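Local coordinates for protein cellobiose 2-epimerase (Ruminococcus albus, PDB 3VW5) that catalyses the reversible epimerization of cellobiose to 4-O-beta-D-glucopyranosyl-D-mannose, inverting the configuration at C2 of the reducing-end sugar, at residues E68-A73 with Y123-D128; H75-I80 with Y117-Y122; N171-D176 with G236-Y241; E166-N171 with D176-A181; A307-G312 with K330-N335. The protein carries 2 engineered substitutions. All blocks are in the same frame, centred on the assembly; numbering follows the deposited sequence.

Interaction 1 (E68-A73 with Y123-D128)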
# COMPACT_ATOMS: atom_id res chain seq x y z
N GLU A 68 6.89 3.19 22.77
CA GLU A 68 5.90 4.14 22.30
C GLU A 68 5.29 3.67 20.98
O GLU A 68 4.07 3.73 20.80
CB GLU A 68 6.52 5.53 22.13
CG GLU A 68 5.62 6.68 22.58
CD GLU A 68 6.39 7.99 22.86
OE1 GLU A 68 6.21 8.99 22.10
OE2 GLU A 68 7.18 8.01 23.85
N LEU A 69 6.12 3.19 20.07
CA LEU A 69 5.64 2.76 18.76
C LEU A 69 4.68 1.58 18.86
O LEU A 69 3.62 1.57 18.21
CB LEU A 69 6.80 2.44 17.82
CG LEU A 69 7.77 3.62 17.63
CD1 LEU A 69 9.01 3.19 16.87
CD2 LEU A 69 7.07 4.83 16.97
N LEU A 70 5.04 0.59 19.69
CA LEU A 70 4.16 -0.55 19.91
C LEU A 70 2.89 -0.17 20.64
O LEU A 70 1.85 -0.77 20.41
CB LEU A 70 4.87 -1.67 20.66
CG LEU A 70 4.07 -2.99 20.71
CD1 LEU A 70 3.96 -3.64 19.34
CD2 LEU A 70 4.68 -3.97 21.70
N ASP A 71 2.95 0.82 21.51
CA ASP A 71 1.75 1.27 22.20
C ASP A 71 0.74 1.92 21.22
O ASP A 71 -0.47 1.69 21.31
CB ASP A 71 2.10 2.21 23.37
CG ASP A 71 0.90 2.50 24.28
OD1 ASP A 71 0.01 1.62 24.41
OD2 ASP A 71 0.84 3.60 24.87
N ASN A 72 1.27 2.71 20.28
CA ASN A 72 0.46 3.29 19.21
C ASN A 72 -0.11 2.25 18.25
O ASN A 72 -1.28 2.30 17.88
CB ASN A 72 1.28 4.33 18.44
CG ASN A 72 1.38 5.65 19.18
OD1 ASN A 72 0.54 5.99 20.03
ND2 ASN A 72 2.42 6.41 18.88
N ALA A 73 0.73 1.29 17.85
CA ALA A 73 0.25 0.13 17.13
C ALA A 73 -0.93 -0.46 17.88
O ALA A 73 -2.04 -0.60 17.33
CB ALA A 73 1.34 -0.90 16.93
N TYR A 123 0.95 -8.97 14.89
CA TYR A 123 1.35 -10.24 15.49
C TYR A 123 2.87 -10.42 15.48
O TYR A 123 3.47 -10.71 16.52
CB TYR A 123 0.65 -11.43 14.81
CG TYR A 123 1.21 -12.78 15.19
CD1 TYR A 123 1.07 -13.29 16.49
CD2 TYR A 123 1.89 -13.55 14.25
CE1 TYR A 123 1.59 -14.52 16.83
CE2 TYR A 123 2.41 -14.77 14.57
CZ TYR A 123 2.26 -15.26 15.87
OH TYR A 123 2.78 -16.49 16.18
N ARG A 124 3.51 -10.23 14.32
CA ARG A 124 4.97 -10.34 14.27
C ARG A 124 5.61 -9.35 15.22
O ARG A 124 6.76 -9.49 15.62
CB ARG A 124 5.49 -10.08 12.85
CG ARG A 124 5.07 -11.13 11.85
CD ARG A 124 5.69 -10.85 10.49
NE ARG A 124 7.15 -10.79 10.55
CZ ARG A 124 7.89 -9.83 10.00
NH1 ARG A 124 7.31 -8.82 9.34
NH2 ARG A 124 9.21 -9.88 10.10
N ALA A 125 4.84 -8.33 15.58
CA ALA A 125 5.37 -7.27 16.41
C ALA A 125 5.22 -7.57 17.90
O ALA A 125 6.14 -7.29 18.67
CB ALA A 125 4.70 -5.94 16.06
N SER A 126 4.08 -8.14 18.31
CA SER A 126 3.63 -8.04 19.69
C SER A 126 3.82 -9.22 20.68
O SER A 126 3.89 -8.98 21.89
CB SER A 126 2.20 -7.51 19.75
OG SER A 126 1.37 -8.28 18.90
N GLY A 127 3.83 -10.48 20.25
CA GLY A 127 3.05 -10.99 19.16
C GLY A 127 1.83 -11.60 19.84
O GLY A 127 1.86 -12.76 20.24
N ASP A 128 0.80 -10.78 20.00
CA ASP A 128 -0.52 -11.18 20.46
C ASP A 128 -1.13 -12.19 19.48
O ASP A 128 -1.36 -11.89 18.31
CB ASP A 128 -1.40 -9.93 20.54
CG ASP A 128 -2.77 -10.22 21.09
OD1 ASP A 128 -3.46 -9.26 21.51
OD2 ASP A 128 -3.15 -11.41 21.12
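Leu-70 meets Ala-125 and Ser-126 where two helices of the (alpha/alpha)6 barrel, 67-84 and 109-126, lie side by side near the surface of the protein. Leu-70 sits close to the start of the first and Ser-126 at the last turn of the second.

The contact across the gap is purely apolar. Leu-70 reaches the other helix through CD1, its CG anti to the backbone N (chi1 -170°), and the touching is done by this single methyl. CD1 packs at 4.1 Å on CB of Ala-125, and the same CD1 approaches CB of Ser-126 at 4.3 Å. No hydrogen bond joins the two segments, and the area they bury is small. Tyr-61 on helix 47-64 also touches Leu-70, so the leucine is held from a second helix as well.

The polar contacts run locally, within the segment 123-128 and the residues that flank it. Asp-128 is the N-cap of helix 129-145, its OD2 accepting from the backbone N of Glu-130. Ser-126 helps to shape the turn from helix 109-126 into helix 129-145: its OG is hydrogen-bonded to Tyr-122 O, one turn back, and it closes an ST turn by accepting from the backbone N of Asp-128 at 2.8 Å, with an N-H...O angle of 161°.

Interaction 2 (H75-I80 with Y117-Y122)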
# COMPACT_ATOMS: atom_id res chain seq x y z
N HIS A 75 -2.91 0.76 20.02
CA HIS A 75 -4.06 1.67 20.06
C HIS A 75 -4.92 1.53 18.82
O HIS A 75 -6.14 1.48 18.91
CB HIS A 75 -3.61 3.13 20.22
CG HIS A 75 -4.75 4.11 20.35
ND1 HIS A 75 -5.54 4.18 21.48
CD2 HIS A 75 -5.23 5.04 19.49
CE1 HIS A 75 -6.45 5.12 21.31
NE2 HIS A 75 -6.29 5.65 20.12
N ALA A 76 -4.26 1.49 17.66
CA ALA A 76 -4.92 1.30 16.38
C ALA A 76 -5.53 -0.10 16.25
O ALA A 76 -6.69 -0.26 15.84
CB ALA A 76 -3.95 1.58 15.23
N TYR A 77 -4.74 -1.11 16.60
CA TYR A 77 -5.25 -2.48 16.67
C TYR A 77 -6.58 -2.58 17.42
O TYR A 77 -7.54 -3.20 16.92
CB TYR A 77 -4.22 -3.40 17.30
CG TYR A 77 -4.75 -4.76 17.70
CD1 TYR A 77 -4.98 -5.73 16.74
CD2 TYR A 77 -4.97 -5.08 19.04
CE1 TYR A 77 -5.45 -7.00 17.10
CE2 TYR A 77 -5.44 -6.33 19.41
CZ TYR A 77 -5.68 -7.29 18.43
OH TYR A 77 -6.14 -8.54 18.78
N GLU A 78 -6.65 -1.99 18.61
CA GLU A 78 -7.87 -2.10 19.39
C GLU A 78 -9.04 -1.51 18.63
O GLU A 78 -10.14 -2.06 18.61
CB GLU A 78 -7.71 -1.43 20.76
CG GLU A 78 -6.91 -2.26 21.76
CD GLU A 78 -7.74 -3.37 22.41
OE1 GLU A 78 -7.30 -4.54 22.36
OE2 GLU A 78 -8.84 -3.07 22.98
N PHE A 79 -8.79 -0.38 17.97
CA PHE A 79 -9.84 0.27 17.22
C PHE A 79 -10.38 -0.67 16.13
O PHE A 79 -11.60 -0.77 15.94
CB PHE A 79 -9.35 1.59 16.62
CG PHE A 79 -10.42 2.39 15.97
CD1 PHE A 79 -11.33 3.10 16.75
CD2 PHE A 79 -10.54 2.42 14.58
CE1 PHE A 79 -12.35 3.84 16.15
CE2 PHE A 79 -11.55 3.15 13.98
CZ PHE A 79 -12.45 3.87 14.76
N ILE A 80 -9.48 -1.38 15.44
CA ILE A 80 -9.88 -2.26 14.35
C ILE A 80 -10.67 -3.47 14.86
O ILE A 80 -11.81 -3.72 14.44
CB ILE A 80 -8.66 -2.74 13.53
CG1 ILE A 80 -8.07 -1.58 12.73
CG2 ILE A 80 -9.02 -3.89 12.60
CD1 ILE A 80 -6.70 -1.88 12.16
N TYR A 117 -2.90 -7.68 6.26
CA TYR A 117 -1.51 -7.22 6.20
C TYR A 117 -1.06 -6.60 7.53
O TYR A 117 -0.00 -6.93 8.06
CB TYR A 117 -1.40 -6.23 5.05
CG TYR A 117 -0.00 -5.76 4.72
CD1 TYR A 117 1.07 -6.63 4.71
CD2 TYR A 117 0.23 -4.43 4.38
CE1 TYR A 117 2.34 -6.20 4.38
CE2 TYR A 117 1.50 -3.98 4.04
CZ TYR A 117 2.55 -4.87 4.04
OH TYR A 117 3.81 -4.41 3.71
N ALA A 118 -1.89 -5.69 8.05
CA ALA A 118 -1.66 -5.01 9.31
C ALA A 118 -1.70 -5.98 10.51
O ALA A 118 -0.80 -5.96 11.34
CB ALA A 118 -2.68 -3.91 9.51
N LEU A 119 -2.75 -6.79 10.62
CA LEU A 119 -2.88 -7.73 11.73
C LEU A 119 -1.69 -8.68 11.77
O LEU A 119 -1.14 -8.95 12.84
CB LEU A 119 -4.21 -8.49 11.66
CG LEU A 119 -5.47 -7.66 11.98
CD1 LEU A 119 -6.76 -8.35 11.53
CD2 LEU A 119 -5.56 -7.23 13.45
N SER A 120 -1.29 -9.18 10.60
CA SER A 120 -0.17 -10.11 10.53
C SER A 120 1.05 -9.44 11.11
O SER A 120 1.78 -10.01 11.89
CB SER A 120 0.11 -10.55 9.10
OG SER A 120 -0.96 -11.32 8.58
N SER A 121 1.24 -8.19 10.71
CA SER A 121 2.40 -7.43 11.14
C SER A 121 2.38 -7.15 12.63
O SER A 121 3.41 -7.18 13.29
CB SER A 121 2.45 -6.11 10.36
OG SER A 121 3.08 -6.31 9.13
N TYR A 122 1.19 -6.89 13.16
CA TYR A 122 1.06 -6.58 14.57
C TYR A 122 1.38 -7.81 15.39
O TYR A 122 2.02 -7.72 16.44
CB TYR A 122 -0.34 -6.08 14.90
CG TYR A 122 -0.54 -5.81 16.37
CD1 TYR A 122 0.16 -4.80 17.01
CD2 TYR A 122 -1.43 -6.58 17.12
CE1 TYR A 122 -0.03 -4.55 18.34
CE2 TYR A 122 -1.62 -6.34 18.46
CZ TYR A 122 -0.91 -5.33 19.07
OH TYR A 122 -1.10 -5.10 20.42
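Tyr-77 lays its ring on that of Tyr-122 in an offset stack, the centroids 4.5 Å apart and the planes tilted by 23°. The slip is large enough for an edge carbon to sit over the middle of the partner: CE2 of Tyr-122 stands 3.5 Å above the plane of the Tyr-77 ring. In return, CB of Tyr-77 lies over the centre of the Tyr-122 ring, 4.1 Å from its centroid, a CH-pi contact. Both tyrosines carry CG anti to the backbone N (chi1 167° for Tyr-77, 177° for Tyr-122), which sends each ring across the gap, the two side chains crossing at about a right angle. These residues fill the seam between helices 67-84 and 109-126 of the (alpha/alpha)6 barrel, and helix 129-145 closes over it, with Ala-131 touching both tyrosines. Leu-119 comes in at the rim of the Tyr-77 ring: its CD2 lies in the ring plane, 3.7 Å from CE1. Cutting Tyr-77 back to an alanine is likely to leave the Tyr-122 ring without its stacking partner and open a gap beside Leu-119 CD2. Leu-119 itself packs on Leu-134 and Leu-138 of helix 129-145, and Tyr-122 also touches Ser-58 on helix 47-64.

Interaction 3 (N171-D176 with G236-Y241)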
# COMPACT_ATOMS: atom_id res chain seq x y z
N ASN A 171 -11.49 6.60 -13.86
CA ASN A 171 -12.35 7.54 -14.59
C ASN A 171 -13.82 7.27 -14.26
O ASN A 171 -14.24 7.39 -13.10
CB ASN A 171 -12.11 7.47 -16.10
CG ASN A 171 -10.74 8.01 -16.50
OD1 ASN A 171 -10.12 8.78 -15.76
ND2 ASN A 171 -10.27 7.61 -17.68
N GLY A 172 -14.59 6.91 -15.28
CA GLY A 172 -15.95 6.45 -15.07
C GLY A 172 -16.03 4.93 -15.13
O GLY A 172 -17.11 4.35 -15.30
N LEU A 173 -14.86 4.30 -14.95
CA LEU A 173 -14.63 2.90 -15.32
C LEU A 173 -15.34 1.84 -14.45
O LEU A 173 -16.13 1.04 -14.95
CB LEU A 173 -13.11 2.62 -15.38
CG LEU A 173 -12.42 2.68 -16.75
CD1 LEU A 173 -13.12 3.66 -17.66
CD2 LEU A 173 -10.93 3.04 -16.63
N LYS A 174 -15.04 1.83 -13.16
CA LYS A 174 -15.70 0.91 -12.22
C LYS A 174 -15.70 -0.57 -12.67
O LYS A 174 -16.65 -1.33 -12.41
CB LYS A 174 -17.12 1.41 -11.91
CG LYS A 174 -17.14 2.86 -11.41
CD LYS A 174 -18.48 3.26 -10.80
CE LYS A 174 -19.47 3.83 -11.83
NZ LYS A 174 -19.90 2.80 -12.83
N ALA A 175 -14.61 -0.98 -13.34
CA ALA A 175 -14.41 -2.37 -13.73
C ALA A 175 -14.67 -3.32 -12.57
O ALA A 175 -14.61 -2.93 -11.41
CB ALA A 175 -13.00 -2.56 -14.24
N ASP A 176 -14.96 -4.57 -12.89
CA ASP A 176 -15.25 -5.57 -11.87
C ASP A 176 -13.97 -6.03 -11.18
O ASP A 176 -13.94 -6.15 -9.96
CB ASP A 176 -15.95 -6.77 -12.51
CG ASP A 176 -17.33 -6.43 -13.03
OD1 ASP A 176 -17.44 -5.97 -14.21
OD2 ASP A 176 -18.32 -6.60 -12.26
N GLY A 236 -10.75 0.11 -20.37
CA GLY A 236 -9.97 1.33 -20.42
C GLY A 236 -8.55 1.06 -20.89
O GLY A 236 -8.22 -0.04 -21.34
N ASP A 237 -7.69 2.07 -20.78
CA ASP A 237 -6.32 1.91 -21.21
C ASP A 237 -5.41 2.74 -20.31
O ASP A 237 -4.95 3.82 -20.69
CB ASP A 237 -6.19 2.37 -22.66
CG ASP A 237 -4.76 2.25 -23.19
OD1 ASP A 237 -4.49 2.89 -24.24
OD2 ASP A 237 -3.93 1.55 -22.56
N ILE A 238 -5.16 2.23 -19.11
CA ILE A 238 -4.41 2.98 -18.13
C ILE A 238 -3.09 2.29 -17.80
O ILE A 238 -3.04 1.08 -17.58
CB ILE A 238 -5.24 3.22 -16.86
CG1 ILE A 238 -6.40 4.16 -17.19
CG2 ILE A 238 -4.39 3.83 -15.76
CD1 ILE A 238 -7.47 4.13 -16.16
N HIS A 239 -2.02 3.07 -17.80
CA HIS A 239 -0.76 2.58 -17.28
C HIS A 239 -0.41 3.37 -16.01
O HIS A 239 -0.07 4.56 -16.08
CB HIS A 239 0.35 2.65 -18.32
CG HIS A 239 1.57 1.88 -17.95
ND1 HIS A 239 2.58 1.60 -18.84
CD2 HIS A 239 1.93 1.31 -16.77
CE1 HIS A 239 3.52 0.90 -18.23
NE2 HIS A 239 3.16 0.72 -16.97
N SER A 240 -0.55 2.72 -14.86
CA SER A 240 -0.22 3.37 -13.60
C SER A 240 1.22 3.04 -13.23
O SER A 240 1.52 1.98 -12.69
CB SER A 240 -1.20 2.96 -12.50
OG SER A 240 -0.74 3.32 -11.21
N TYR A 241 2.12 3.96 -13.56
CA TYR A 241 3.54 3.81 -13.26
C TYR A 241 3.83 3.45 -11.79
O TYR A 241 4.73 2.65 -11.50
CB TYR A 241 4.27 5.10 -13.61
CG TYR A 241 4.05 5.60 -15.02
CD1 TYR A 241 4.05 4.72 -16.10
CD2 TYR A 241 3.85 6.96 -15.28
CE1 TYR A 241 3.86 5.17 -17.40
CE2 TYR A 241 3.65 7.42 -16.56
CZ TYR A 241 3.66 6.53 -17.62
OH TYR A 241 3.48 7.00 -18.90
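Leu-173 and Gly-236 bring the two backbones nearest, 7.1 Å between their CA atoms, where an irregular loop passes the segment that carries strand 238-240. The side chains that bridge this distance are Leu-173 and Ile-238, which reach toward each other tip to tip. Only the terminal methyls meet, CD2 of Leu-173 at 3.7 Å from CD1 of Ile-238. The isoleucine extends that methyl with CG1 anti to its carbonyl carbon (chi1 -67°). The same leucine CD2 also lies 4.3 Å from CA of Gly-236. The positive phi of this residue (67°) by itself favours glycine, and a side chain here would probably crowd Leu-173 CD2. Strand 238-240 pairs antiparallel with strand 287-293 in one of the small beta sheets of this (alpha/alpha)6-barrel enzyme, so the contact ties the loop before strand 177-178 to that sheet. Phe-227, on strand 223-228 of a different sheet, touches both Leu-173 and Ile-238 and joins them in one apolar cluster. Polar links lie beside it: Asn-171 ND2 binds Asp-293 OD2, and Asp-237 makes a salt bridge with Arg-292, whose backbone is bonded to that of His-239.

Interaction 4 (E166-N171 with D176-A181)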
# COMPACT_ATOMS: atom_id res chain seq x y z
N GLU A 166 -16.80 1.13 -7.49
CA GLU A 166 -16.37 2.51 -7.25
C GLU A 166 -15.30 2.42 -6.18
O GLU A 166 -15.23 1.42 -5.47
CB GLU A 166 -17.54 3.33 -6.70
CG GLU A 166 -18.26 4.21 -7.72
CD GLU A 166 -19.71 4.51 -7.33
OE1 GLU A 166 -19.98 4.86 -6.15
OE2 GLU A 166 -20.60 4.38 -8.23
N ALA A 167 -14.47 3.45 -6.05
CA ALA A 167 -13.47 3.47 -4.97
C ALA A 167 -12.11 2.95 -5.41
O ALA A 167 -11.07 3.41 -4.92
CB ALA A 167 -13.95 2.69 -3.73
N LEU A 168 -12.11 1.97 -6.30
CA LEU A 168 -10.89 1.59 -7.01
C LEU A 168 -10.90 2.08 -8.46
O LEU A 168 -9.85 2.11 -9.12
CB LEU A 168 -10.65 0.07 -6.94
CG LEU A 168 -10.18 -0.53 -5.61
CD1 LEU A 168 -9.42 -1.85 -5.85
CD2 LEU A 168 -9.33 0.45 -4.79
N SER A 169 -12.07 2.48 -8.95
CA SER A 169 -12.18 3.01 -10.31
C SER A 169 -11.48 4.36 -10.43
O SER A 169 -11.31 5.07 -9.44
CB SER A 169 -13.65 3.12 -10.75
OG SER A 169 -14.05 4.49 -10.85
N GLU A 170 -11.07 4.70 -11.66
CA GLU A 170 -10.24 5.88 -11.90
C GLU A 170 -10.98 6.95 -12.68
O GLU A 170 -11.08 8.10 -12.21
CB GLU A 170 -8.96 5.51 -12.63
CG GLU A 170 -7.70 5.74 -11.81
CD GLU A 170 -6.81 6.82 -12.41
OE1 GLU A 170 -6.86 7.03 -13.66
OE2 GLU A 170 -6.07 7.47 -11.63
N ASN A 171 -11.49 6.60 -13.86
CA ASN A 171 -12.35 7.54 -14.59
C ASN A 171 -13.82 7.27 -14.26
O ASN A 171 -14.24 7.39 -13.10
CB ASN A 171 -12.11 7.47 -16.10
CG ASN A 171 -10.74 8.01 -16.50
OD1 ASN A 171 -10.12 8.78 -15.76
ND2 ASN A 171 -10.27 7.61 -17.68
N ASP A 176 -14.96 -4.57 -12.89
CA ASP A 176 -15.25 -5.57 -11.87
C ASP A 176 -13.97 -6.03 -11.18
O ASP A 176 -13.94 -6.15 -9.96
CB ASP A 176 -15.95 -6.77 -12.51
CG ASP A 176 -17.33 -6.43 -13.03
OD1 ASP A 176 -17.44 -5.97 -14.21
OD2 ASP A 176 -18.32 -6.60 -12.26
N LYS A 177 -12.94 -6.30 -11.96
CA LYS A 177 -11.69 -6.78 -11.39
C LYS A 177 -10.55 -5.78 -11.62
O LYS A 177 -10.53 -5.10 -12.63
CB LYS A 177 -11.36 -8.15 -11.98
CG LYS A 177 -12.40 -9.21 -11.62
CD LYS A 177 -12.14 -10.53 -12.36
CE LYS A 177 -13.09 -11.63 -11.86
NZ LYS A 177 -13.66 -12.46 -12.97
N THR A 178 -9.62 -5.69 -10.67
CA THR A 178 -8.52 -4.72 -10.77
C THR A 178 -7.18 -5.35 -10.42
O THR A 178 -7.14 -6.28 -9.62
CB THR A 178 -8.74 -3.53 -9.81
OG1 THR A 178 -8.34 -3.90 -8.49
CG2 THR A 178 -10.19 -3.10 -9.81
N MET A 179 -6.09 -4.84 -11.00
CA MET A 179 -4.77 -5.36 -10.62
C MET A 179 -4.48 -4.94 -9.18
O MET A 179 -3.82 -5.67 -8.45
CB MET A 179 -3.65 -4.89 -11.56
CG MET A 179 -3.27 -3.41 -11.44
SD MET A 179 -1.81 -3.13 -10.41
CE MET A 179 -0.97 -4.66 -10.73
N ASN A 180 -5.01 -3.78 -8.80
CA ASN A 180 -4.83 -3.23 -7.48
C ASN A 180 -5.15 -4.23 -6.39
O ASN A 180 -4.37 -4.43 -5.46
CB ASN A 180 -5.76 -2.04 -7.32
CG ASN A 180 -5.11 -0.88 -6.62
OD1 ASN A 180 -4.83 -0.94 -5.42
ND2 ASN A 180 -4.87 0.19 -7.36
N ALA A 181 -6.31 -4.86 -6.50
CA ALA A 181 -6.73 -5.84 -5.50
C ALA A 181 -5.81 -7.06 -5.48
O ALA A 181 -5.46 -7.55 -4.41
CB ALA A 181 -8.17 -6.26 -5.75
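Leu-168 drives its CD1 methyl against the start of the helix that begins at Met-179, touching the hydroxyl oxygen of Thr-178 and the CB of Asn-180. With CG anti to its own carbonyl carbon (chi1 -74°), the leucine brings CD1 to 3.5 Å from Thr-178 OG1, the two side chains crossing at about a right angle. The same methyl packs on Asn-180 CB at 3.9 Å and comes within 4.4 Å of the backbone N of Ala-181. No hydrogen bond crosses between the segments; the leucine simply covers a polar atom already engaged by its own helix.

Thr-178 turns OG1 between its backbone N and carbonyl carbon (chi1 80°), and from there it accepts the backbone N-H of Ala-181 at 3.0 Å in a nearly straight bond (164°). A valine in its place would probably leave the Ala-181 N-H without this acceptor, unsatisfied beneath the leucine methyl. The backbone N of Thr-178 is bonded in turn to Glu-154 OE1, on strand 151-156, and the Glu-154 side chain also touches Leu-168 and Ala-181. Tyr-110 of helix 109-126 packs on both Leu-168 and Asn-180.

Just upstream, Asp-176 and Lys-177 both face Phe-228 in a classic beta bulge, as the chain leaves the loop for strand 177-178. Thr-178 closes that short edge strand and is the N-cap of helix 179-196 of the (alpha/alpha)6 barrel, with a loop leucine laid over the capping hydroxyl.

Interaction 5 (A307-G312 with K330-N335)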
# COMPACT_ATOMS: atom_id res chain seq x y z
N ALA A 307 7.55 7.49 -3.35
CA ALA A 307 8.02 6.58 -2.32
C ALA A 307 8.20 5.15 -2.86
O ALA A 307 9.24 4.52 -2.63
CB ALA A 307 7.08 6.60 -1.13
N GLU A 308 7.21 4.63 -3.57
CA GLU A 308 7.33 3.29 -4.15
C GLU A 308 8.44 3.21 -5.19
O GLU A 308 9.08 2.16 -5.33
CB GLU A 308 6.01 2.81 -4.75
CG GLU A 308 4.88 2.68 -3.73
CD GLU A 308 5.22 1.73 -2.58
OE1 GLU A 308 5.95 0.75 -2.83
OE2 GLU A 308 4.76 1.98 -1.45
N ALA A 309 8.69 4.29 -5.91
CA ALA A 309 9.77 4.27 -6.90
C ALA A 309 11.16 4.15 -6.23
O ALA A 309 12.06 3.50 -6.77
CB ALA A 309 9.69 5.47 -7.82
N VAL A 310 11.32 4.77 -5.06
CA VAL A 310 12.56 4.67 -4.30
C VAL A 310 12.86 3.20 -3.95
O VAL A 310 13.95 2.70 -4.26
CB VAL A 310 12.55 5.54 -3.03
CG1 VAL A 310 13.72 5.22 -2.13
CG2 VAL A 310 12.59 7.00 -3.41
N VAL A 311 11.90 2.53 -3.33
CA VAL A 311 12.06 1.11 -3.00
C VAL A 311 12.28 0.24 -4.26
O VAL A 311 13.21 -0.56 -4.31
CB VAL A 311 10.84 0.55 -2.26
CG1 VAL A 311 11.09 -0.91 -1.88
CG2 VAL A 311 10.53 1.39 -1.03
N GLY A 312 11.41 0.39 -5.25
CA GLY A 312 11.45 -0.46 -6.43
C GLY A 312 12.75 -0.35 -7.20
O GLY A 312 13.25 -1.34 -7.74
N LYS A 330 18.16 7.81 -5.82
CA LYS A 330 18.64 9.05 -5.21
C LYS A 330 17.90 10.25 -5.79
O LYS A 330 17.50 11.18 -5.08
CB LYS A 330 20.15 9.24 -5.44
CG LYS A 330 20.84 10.04 -4.33
CD LYS A 330 22.13 10.71 -4.80
CE LYS A 330 22.92 11.33 -3.64
NZ LYS A 330 22.41 12.67 -3.17
N SER A 331 17.72 10.21 -7.10
CA SER A 331 17.08 11.29 -7.81
C SER A 331 15.66 11.48 -7.27
O SER A 331 15.27 12.60 -6.92
CB SER A 331 17.08 10.96 -9.30
OG SER A 331 16.63 12.05 -10.08
N VAL A 332 14.90 10.40 -7.18
CA VAL A 332 13.53 10.49 -6.69
C VAL A 332 13.52 10.99 -5.25
O VAL A 332 12.73 11.86 -4.88
CB VAL A 332 12.80 9.15 -6.78
CG1 VAL A 332 11.45 9.23 -6.10
CG2 VAL A 332 12.65 8.76 -8.23
N TRP A 333 14.40 10.44 -4.44
CA TRP A 333 14.52 10.91 -3.06
C TRP A 333 14.91 12.40 -2.98
O TRP A 333 14.29 13.17 -2.24
CB TRP A 333 15.50 10.04 -2.28
CG TRP A 333 15.90 10.61 -0.98
CD1 TRP A 333 17.16 10.94 -0.58
CD2 TRP A 333 15.03 10.94 0.11
NE1 TRP A 333 17.13 11.44 0.70
CE2 TRP A 333 15.83 11.45 1.15
CE3 TRP A 333 13.65 10.83 0.32
CZ2 TRP A 333 15.31 11.87 2.37
CZ3 TRP A 333 13.13 11.24 1.53
CH2 TRP A 333 13.96 11.75 2.54
N GLU A 334 15.93 12.80 -3.74
CA GLU A 334 16.34 14.20 -3.75
C GLU A 334 15.14 15.09 -4.03
O GLU A 334 14.96 16.14 -3.40
CB GLU A 334 17.47 14.45 -4.76
CG GLU A 334 18.82 13.83 -4.36
CD GLU A 334 19.41 14.43 -3.07
OE1 GLU A 334 20.13 13.70 -2.33
OE2 GLU A 334 19.16 15.64 -2.80
N ASN A 335 14.28 14.66 -4.96
CA ASN A 335 13.11 15.45 -5.32
C ASN A 335 11.95 15.35 -4.33
O ASN A 335 11.16 16.28 -4.22
CB ASN A 335 12.69 15.16 -6.75
CG ASN A 335 13.67 15.70 -7.76
OD1 ASN A 335 13.58 16.85 -8.18
ND2 ASN A 335 14.65 14.88 -8.13
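Val-310 and Val-332 hold nearly the same rotamer, each with CG1 anti to the backbone N (chi1 169° and 172°), yet they meet through different branches. Val-310 offers CG2, the methyl beside its backbone N, and Val-332 answers with CG1; the two lie 3.7 Å apart. The Val-310 methyl also comes to 4.0 Å from CB of Val-332, so it rests against the branch point as well as the branch. On the flank, Ala-309 CB approaches the other Val-332 methyl, CG2, at 4.4 Å. Val-310 CG2 further reaches the base of Trp-333, 4.0 Å from its backbone N. The indole itself leads away to helix 2-19, where its NE1 binds Glu-5.

Nothing polar links the two segments. The charged and amide groups of 330-335 are tied within their own helix: Lys-330 NZ forms a salt bridge with Glu-334 OE1 at 2.6 Å, and Asn-335 ND2 donates to Ser-331 O at 2.7 Å. That carbonyl also accepts from the backbone N of Asn-335, the two donors arriving from opposite faces of its plane. On helix 303-318, Glu-308 turns the other way and binds Arg-377, His-374 and Trp-249. Met-378 and Val-382 of helix 373-385 add further apolar cover to Val-310.

The segment axes approach to 8.9 Å and run close to antiparallel, at 152°. Helices 303-318 and 323-340 follow one another in the chain, and the pair forms an antiparallel helical hairpin of the (alpha/alpha)6 barrel, packed here through valine methyls.

Interactions 1 and 2 hold the same pair of helices, 67-84 and 109-126, at two levels: a sparse methyl contact at the surface and a stacked aromatic pair in the interior, touching where Leu-70 and Ala-73 meet the Tyr-122 ring. Interaction 5 is also buried helix packing, but it uses branched aliphatic side chains between successive helices, its centre about 28 Å from those of both. Interactions 3 and 4 lie among the loops and small sheets, their centres about 7 Å apart, and share Asn-171 and Asp-176. Interaction 3 is partly buried and purely apolar, whereas interaction 4 is buried and sets a leucine over a capped helix start.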